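Local coordinates for insecticidal crystal protein Cry7Cal (Bacillus thuringiensis, PDB 5ZI1), which is an insecticidal toxin active against the locust Locusta migratoria manilensis, probably forming membrane pores as in other three-domain delta endotoxins, at residues 578-582 with 583-587. Numbering follows the deposited sequence.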
loop_
_atom_site.group_PDB
_atom_site.type_symbol
_atom_site.label_atom_id
_atom_site.label_comp_id
_atom_site.label_asym_id
_atom_site.label_seq_id
_atom_site.Cartn_x
_atom_site.Cartn_y
_atom_site.Cartn_z
ATOM N N LEU A 578 -6.860 -10.498 20.826
ATOM C CA LEU A 578 -7.484 -11.564 20.057
ATOM C C LEU A 578 -6.946 -12.880 20.582
ATOM O O LEU A 578 -5.756 -12.989 20.897
ATOM C CB LEU A 578 -7.206 -11.446 18.555
ATOM C CG LEU A 578 -7.989 -12.445 17.680
ATOM C CD1 LEU A 578 -8.585 -11.762 16.460
ATOM C CD2 LEU A 578 -7.146 -13.628 17.255
ATOM N N TYR A 579 -7.831 -13.868 20.697
ATOM C CA TYR A 579 -7.481 -15.163 21.249
ATOM C C TYR A 579 -7.893 -16.257 20.280
ATOM O O TYR A 579 -8.881 -16.128 19.559
ATOM C CB TYR A 579 -8.173 -15.422 22.598
ATOM C CG TYR A 579 -7.950 -14.383 23.662
ATOM C CD1 TYR A 579 -8.719 -13.240 23.705
ATOM C CD2 TYR A 579 -6.991 -14.565 24.643
ATOM C CE1 TYR A 579 -8.528 -12.289 24.685
ATOM C CE2 TYR A 579 -6.787 -13.615 25.633
ATOM C CZ TYR A 579 -7.563 -12.480 25.648
ATOM O OH TYR A 579 -7.383 -11.525 26.627
ATOM N N ILE A 580 -7.125 -17.338 20.285
ATOM C CA ILE A 580 -7.506 -18.600 19.680
ATOM C C ILE A 580 -7.603 -19.593 20.820
ATOM O O ILE A 580 -6.617 -19.817 21.530
ATOM C CB ILE A 580 -6.491 -19.080 18.635
ATOM C CG1 ILE A 580 -6.406 -18.106 17.457
ATOM C CG2 ILE A 580 -6.843 -20.487 18.159
ATOM C CD1 ILE A 580 -7.689 -17.983 16.675
ATOM N N ILE A 581 -8.776 -20.193 20.997
ATOM C CA ILE A 581 -8.985 -21.149 22.079
ATOM C C ILE A 581 -8.361 -22.461 21.620
ATOM O O ILE A 581 -8.976 -23.220 20.860
ATOM C CB ILE A 581 -10.468 -21.303 22.428
ATOM C CG1 ILE A 581 -11.118 -19.924 22.574
ATOM C CG2 ILE A 581 -10.648 -22.120 23.705
ATOM C CD1 ILE A 581 -10.407 -19.007 23.553
ATOM N N LYS A 582 -7.126 -22.726 22.070
ATOM C CA LYS A 582 -6.376 -23.884 21.580
ATOM C C LYS A 582 -7.172 -25.175 21.733
ATOM O O LYS A 582 -7.274 -25.964 20.790
ATOM C CB LYS A 582 -5.038 -24.009 22.314
ATOM C CG LYS A 582 -3.992 -22.994 21.921
ATOM C CD LYS A 582 -2.639 -23.324 22.548
ATOM C CE LYS A 582 -1.829 -24.266 21.677
ATOM N NZ LYS A 582 -1.859 -25.686 22.093
ATOM N N ALA A 583 -7.759 -25.384 22.919
ATOM C CA ALA A 583 -8.378 -26.661 23.276
ATOM C C ALA A 583 -9.461 -27.082 22.300
ATOM O O ALA A 583 -9.648 -28.280 22.066
ATOM C CB ALA A 583 -8.973 -26.583 24.678
ATOM N N ASN A 584 -10.186 -26.124 21.724
ATOM C CA ASN A 584 -11.294 -26.428 20.830
ATOM C C ASN A 584 -10.983 -26.058 19.385
ATOM O O ASN A 584 -11.895 -25.938 18.560
ATOM C CB ASN A 584 -12.553 -25.713 21.313
ATOM C CG ASN A 584 -12.839 -25.977 22.777
ATOM O OD1 ASN A 584 -12.386 -25.239 23.661
ATOM N ND2 ASN A 584 -13.592 -27.041 23.044
ATOM N N THR A 585 -9.712 -25.878 19.063
ATOM C CA THR A 585 -9.286 -25.528 17.718
ATOM C C THR A 585 -8.508 -26.698 17.134
ATOM O O THR A 585 -7.692 -27.319 17.823
ATOM C CB THR A 585 -8.434 -24.246 17.736
ATOM O OG1 THR A 585 -9.242 -23.147 18.173
ATOM C CG2 THR A 585 -7.864 -23.922 16.348
ATOM N N SER A 586 -8.774 -27.007 15.870
ATOM C CA SER A 586 -8.087 -28.108 15.213
ATOM C C SER A 586 -6.595 -27.798 15.061
ATOM O O SER A 586 -6.108 -26.725 15.424
ATOM C CB SER A 586 -8.713 -28.387 13.851
ATOM O OG SER A 586 -8.563 -27.261 12.992
ATOM N N ASN A 587 -5.857 -28.767 14.521
ATOM C CA ASN A 587 -4.425 -28.614 14.282
ATOM C C ASN A 587 -4.253 -27.986 12.901
ATOM O O ASN A 587 -3.974 -28.654 11.908
ATOM C CB ASN A 587 -3.721 -29.959 14.396
ATOM C CG ASN A 587 -2.225 -29.845 14.258
ATOM O OD1 ASN A 587 -1.688 -28.751 14.091
ATOM N ND2 ASN A 587 -1.539 -30.979 14.327
#
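I581 and K582 turn back onto N584 and T585 through two consecutive backbone hydrogen bonds: N584 N reaches I581 O at 3.3 Å, rather bent at 141°, and T585 N reaches K582 O at 3.0 Å, much straighter at 163°. The paired i to i+3 hydrogen bonds, with the backbone angles of K582, A583 and N584, make two overlapping beta turns of type I character, 581-584 and 582-585. The I581 carbonyl takes a second donor, the T585 side chain. Its hydroxyl OG1 donates to I581 O at 2.7 Å, coming from the face of the carbonyl plane opposite to N584 N, with neither donor lying in that plane. OG1 gets there because it sits beside the backbone N of T585 (chi1 -65°), and it also accepts a hydrogen bond from V535 N. The turn leads off strand 575-580 of the third, beta-sandwich domain of the toxin fragment, on the way to strand 589-599; V535 belongs to the neighbouring antiparallel strand 534-538, so the threonine hydroxyl ties the turn to that strand. Buried I580 sets CG2 against T585 OG1 at 3.6 Å and T585 CG2 at 4.0 Å, the two side chains crossing at about a right angle. I581 and the exposed N584 run side by side, pointing the same way, with I581 CG2 against N584 OD1 at 3.6 Å. The K582 side chain touches N501 and L504, while its backbone N is held by N507 OD1.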